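Local coordinates for protein N-acetylglucosamine-6-phosphate deacetylase (PDB 1O12) that probably removes the acetyl group from N-acetylglucosamine-6-phosphate, as a metal-dependent hydrolase of the NagA family that binds one divalent metal per subunit, at residues 228-239 / 256-267. Sequence-based numbering, arbitrary orientation.
Sequences GLLLDDVKLELI and VKKANGIVLVTD
L236 and E237 pair with I262 and V263 in the parallel sheet of a beta-alpha-beta unit, strands 235-239 and 262-265 joined through helix 247-257, within the TIM-barrel-type amidohydrolase domain. Three backbone bonds hold the tight middle: L236 N to G261 O, V263 N to L236 O (2.8 Å, N-H...O 167°) and L238 N to V263 O. On one face, L238 lays CG and CD1 against CG2 of I262 (CD1-CG2 3.9 Å). The other carries E237, V263, I239 and V265; E237 runs extended beyond CG past V265, OE2 lying 3.4 Å from V265 CG2, while its carboxylate is held by H61, the N-H of H209 and a salt bridge to R206. At the N-terminal ends of the two strands, K257, at the end of helix 247-257, ties its own segment to the helix end and turn of 228-234. Bends at chi2 (-64°) and chi3 (-53°) curl its chain so that CG packs on L236 CD1, at about a right angle to that leucine. There K257 NZ bonds G228 O almost along the C=O axis (3.0 Å) and V234 O in the carbonyl plane (2.8 Å). A methionine in its place would probably leave these two carbonyls without their shared donor and the 231-234 turn less firmly tied to the helix end. The solvent side is looser: a water accepts from K257 NZ and gives only a weak bond to OD1 of exposed D232, and K235, its chain bent at the last torsion, hydrogen-bonds through NZ to the backbone O of N260. At the far end the strands splay, and V265 N reaches L238 O in a weak 3.5 Å bond. Beyond lies D267, the predicted proton donor/acceptor, whose OD1 bonds H63, and I239 CD1 touches its CB. A water fills in at the splay, donating to both L238 O (2.7 Å) and V265 O (2.8 Å).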
loop_
_atom_site.group_PDB
_atom_site.type_symbol
_atom_site.label_atom_id
_atom_site.label_comp_id
_atom_site.label_asym_id
_atom_site.label_seq_id
_atom_site.Cartn_x
_atom_site.Cartn_y
_atom_site.Cartn_z
ATOM N N GLY A 228 -0.670 9.194 1.579
ATOM C CA GLY A 228 -1.269 8.646 2.787
ATOM C C GLY A 228 -0.670 7.323 3.211
ATOM O O GLY A 228 -0.450 7.071 4.397
ATOM N N LEU A 229 -0.383 6.463 2.248
ATOM C CA LEU A 229 0.181 5.185 2.596
ATOM C C LEU A 229 1.678 5.277 2.830
ATOM O O LEU A 229 2.210 4.625 3.721
ATOM C CB LEU A 229 -0.098 4.171 1.480
ATOM C CG LEU A 229 -1.562 3.902 1.172
ATOM C CD1 LEU A 229 -1.707 3.157 -0.145
ATOM C CD2 LEU A 229 -2.154 3.123 2.358
ATOM N N LEU A 230 2.346 6.095 2.029
ATOM C CA LEU A 230 3.801 6.224 2.082
ATOM C C LEU A 230 4.364 6.883 3.311
ATOM O O LEU A 230 5.334 6.389 3.895
ATOM C CB LEU A 230 4.309 6.996 0.857
ATOM C CG LEU A 230 5.816 7.229 0.774
ATOM C CD1 LEU A 230 6.524 5.889 0.680
ATOM C CD2 LEU A 230 6.151 8.087 -0.431
ATOM N N LEU A 231 3.754 8.002 3.694
ATOM C CA LEU A 231 4.208 8.789 4.833
ATOM C C LEU A 231 3.791 8.209 6.174
ATOM O O LEU A 231 2.602 8.163 6.522
ATOM C CB LEU A 231 3.696 10.225 4.698
ATOM C CG LEU A 231 4.053 10.831 3.342
ATOM C CD1 LEU A 231 3.299 12.129 3.150
ATOM C CD2 LEU A 231 5.586 11.024 3.237
ATOM N N ASP A 232 4.791 7.794 6.942
ATOM C CA ASP A 232 4.568 7.186 8.247
ATOM C C ASP A 232 3.892 8.003 9.335
ATOM O O ASP A 232 3.228 7.430 10.183
ATOM C CB ASP A 232 5.883 6.639 8.756
ATOM C CG ASP A 232 6.274 5.357 8.045
ATOM O OD1 ASP A 232 6.093 5.282 6.786
ATOM O OD2 ASP A 232 6.756 4.425 8.750
ATOM N N ASP A 233 4.042 9.327 9.317
ATOM C CA ASP A 233 3.400 10.152 10.338
ATOM C C ASP A 233 2.120 10.877 9.894
ATOM O O ASP A 233 1.680 11.803 10.561
ATOM C CB ASP A 233 4.385 11.169 10.882
ATOM C CG ASP A 233 4.956 12.006 9.811
ATOM O OD1 ASP A 233 5.771 12.895 10.123
ATOM O OD2 ASP A 233 4.580 11.762 8.637
ATOM N N VAL A 234 1.556 10.470 8.763
ATOM C CA VAL A 234 0.290 11.016 8.253
ATOM C C VAL A 234 -0.737 9.996 8.733
ATOM O O VAL A 234 -0.614 8.801 8.426
ATOM C CB VAL A 234 0.216 11.013 6.695
ATOM C CG1 VAL A 234 -1.233 11.121 6.243
ATOM C CG2 VAL A 234 1.009 12.145 6.127
ATOM N N LYS A 235 -1.741 10.431 9.478
ATOM C CA LYS A 235 -2.726 9.465 9.944
ATOM C C LYS A 235 -3.908 9.410 8.967
ATOM O O LYS A 235 -4.202 10.403 8.296
ATOM C CB LYS A 235 -3.198 9.824 11.356
ATOM C CG LYS A 235 -2.071 10.018 12.362
ATOM C CD LYS A 235 -2.618 9.983 13.787
ATOM C CE LYS A 235 -1.532 10.220 14.824
ATOM N NZ LYS A 235 -0.317 9.388 14.548
ATOM N N LEU A 236 -4.584 8.268 8.887
ATOM C CA LEU A 236 -5.698 8.140 7.969
ATOM C C LEU A 236 -6.962 7.807 8.712
ATOM O O LEU A 236 -6.975 6.897 9.545
ATOM C CB LEU A 236 -5.441 7.029 6.948
ATOM C CG LEU A 236 -4.072 6.934 6.265
ATOM C CD1 LEU A 236 -4.048 5.762 5.300
ATOM C CD2 LEU A 236 -3.798 8.239 5.534
ATOM N N GLU A 237 -8.044 8.527 8.443
ATOM C CA GLU A 237 -9.247 8.147 9.136
ATOM C C GLU A 237 -9.945 7.084 8.269
ATOM O O GLU A 237 -9.905 7.148 7.056
ATOM C CB GLU A 237 -10.119 9.385 9.479
ATOM C CG GLU A 237 -10.924 10.018 8.399
ATOM C CD GLU A 237 -11.707 11.250 8.883
ATOM O OE1 GLU A 237 -12.675 11.617 8.195
ATOM O OE2 GLU A 237 -11.364 11.867 9.925
ATOM N N LEU A 238 -10.528 6.079 8.907
ATOM C CA LEU A 238 -11.192 5.001 8.197
ATOM C C LEU A 238 -12.628 4.747 8.685
ATOM O O LEU A 238 -12.876 4.679 9.882
ATOM C CB LEU A 238 -10.414 3.702 8.385
ATOM C CG LEU A 238 -8.920 3.505 8.174
ATOM C CD1 LEU A 238 -8.645 1.997 8.363
ATOM C CD2 LEU A 238 -8.461 3.976 6.779
ATOM N N ILE A 239 -13.570 4.595 7.765
ATOM C CA ILE A 239 -14.944 4.293 8.155
ATOM C C ILE A 239 -15.100 2.771 8.091
ATOM O O ILE A 239 -15.208 2.225 6.999
ATOM C CB ILE A 239 -15.955 4.951 7.197
ATOM C CG1 ILE A 239 -15.819 6.473 7.259
ATOM C CG2 ILE A 239 -17.388 4.504 7.547
ATOM C CD1 ILE A 239 -16.439 7.185 6.067
ATOM N N VAL A 256 -0.182 -1.736 6.233
ATOM C CA VAL A 256 0.743 -0.667 5.868
ATOM C C VAL A 256 0.934 0.420 6.920
ATOM O O VAL A 256 2.055 0.819 7.206
ATOM C CB VAL A 256 0.270 0.045 4.590
ATOM C CG1 VAL A 256 1.274 1.106 4.187
ATOM C CG2 VAL A 256 0.042 -0.976 3.480
ATOM N N LYS A 257 -0.169 0.899 7.479
ATOM C CA LYS A 257 -0.140 1.969 8.466
ATOM C C LYS A 257 0.033 1.576 9.928
ATOM O O LYS A 257 0.486 2.395 10.730
ATOM C CB LYS A 257 -1.420 2.790 8.346
ATOM C CG LYS A 257 -1.662 3.374 6.974
ATOM C CD LYS A 257 -0.597 4.373 6.612
ATOM C CE LYS A 257 -0.458 5.410 7.673
ATOM N NZ LYS A 257 0.488 6.470 7.232
ATOM N N LYS A 258 -0.344 0.337 10.272
ATOM C CA LYS A 258 -0.296 -0.198 11.647
ATOM C C LYS A 258 -1.269 0.608 12.455
ATOM O O LYS A 258 -1.807 1.572 11.948
ATOM C CB LYS A 258 1.103 -0.088 12.278
ATOM C CG LYS A 258 2.196 -0.784 11.493
ATOM C CD LYS A 258 1.858 -2.238 11.138
ATOM C CE LYS A 258 2.924 -2.799 10.138
ATOM N NZ LYS A 258 2.594 -4.123 9.461
ATOM N N ALA A 259 -1.494 0.217 13.709
ATOM C CA ALA A 259 -2.433 0.918 14.599
ATOM C C ALA A 259 -2.106 2.398 14.772
ATOM O O ALA A 259 -2.996 3.235 14.822
ATOM C CB ALA A 259 -2.459 0.243 15.946
ATOM N N ASN A 260 -0.820 2.704 14.826
ATOM C CA ASN A 260 -0.318 4.069 14.998
ATOM C C ASN A 260 -0.742 5.072 13.919
ATOM O O ASN A 260 -0.719 6.270 14.164
ATOM C CB ASN A 260 1.222 4.042 15.059
ATOM C CG ASN A 260 1.768 2.816 15.826
ATOM O OD1 ASN A 260 1.352 1.639 15.594
ATOM N ND2 ASN A 260 2.709 3.076 16.739
ATOM N N GLY A 261 -1.123 4.603 12.730
ATOM C CA GLY A 261 -1.482 5.528 11.672
ATOM C C GLY A 261 -2.929 5.529 11.223
ATOM O O GLY A 261 -3.226 5.991 10.129
ATOM N N ILE A 262 -3.831 5.021 12.063
ATOM C CA ILE A 262 -5.256 4.961 11.725
ATOM C C ILE A 262 -6.157 5.613 12.774
ATOM O O ILE A 262 -5.998 5.417 13.974
ATOM C CB ILE A 262 -5.684 3.510 11.523
ATOM C CG1 ILE A 262 -5.170 3.010 10.180
ATOM C CG2 ILE A 262 -7.176 3.373 11.650
ATOM C CD1 ILE A 262 -5.083 1.481 10.124
ATOM N N VAL A 263 -7.108 6.398 12.306
ATOM C CA VAL A 263 -8.020 7.062 13.209
ATOM C C VAL A 263 -9.425 6.569 12.940
ATOM O O VAL A 263 -9.960 6.782 11.848
ATOM C CB VAL A 263 -7.948 8.573 13.011
ATOM C CG1 VAL A 263 -9.242 9.248 13.476
ATOM C CG2 VAL A 263 -6.801 9.108 13.806
ATOM N N LEU A 264 -10.037 5.896 13.905
ATOM C CA LEU A 264 -11.400 5.407 13.660
ATOM C C LEU A 264 -12.336 6.604 13.605
ATOM O O LEU A 264 -12.147 7.594 14.313
ATOM C CB LEU A 264 -11.822 4.414 14.738
ATOM C CG LEU A 264 -11.944 2.965 14.262
ATOM C CD1 LEU A 264 -10.941 2.679 13.180
ATOM C CD2 LEU A 264 -11.774 2.002 15.417
ATOM N N VAL A 265 -13.353 6.514 12.770
ATOM C CA VAL A 265 -14.284 7.614 12.588
ATOM C C VAL A 265 -15.652 6.993 12.247
ATOM O O VAL A 265 -15.734 5.855 11.778
ATOM C CB VAL A 265 -13.733 8.514 11.421
ATOM C CG1 VAL A 265 -14.775 8.785 10.417
ATOM C CG2 VAL A 265 -13.113 9.794 11.977
ATOM N N THR A 266 -16.725 7.735 12.449
ATOM C CA THR A 266 -18.032 7.200 12.159
ATOM C C THR A 266 -18.622 7.746 10.847
ATOM O O THR A 266 -19.145 6.971 10.041
ATOM C CB THR A 266 -18.965 7.470 13.382
ATOM O OG1 THR A 266 -19.730 6.298 13.677
ATOM C CG2 THR A 266 -19.863 8.655 13.151
ATOM N N ASP A 267 -18.499 9.059 10.613
ATOM C CA ASP A 267 -19.035 9.719 9.416
ATOM C C ASP A 267 -20.531 9.428 9.376
ATOM O O ASP A 267 -21.163 9.383 8.324
ATOM C CB ASP A 267 -18.341 9.203 8.140
ATOM C CG ASP A 267 -18.673 10.050 6.867
ATOM O OD1 ASP A 267 -18.641 11.312 6.895
ATOM O OD2 ASP A 267 -18.942 9.436 5.807
HETATM O O HOH W 1 2.906 4.542 7.250
HETATM O O HOH W 2 -14.491 3.330 11.575
#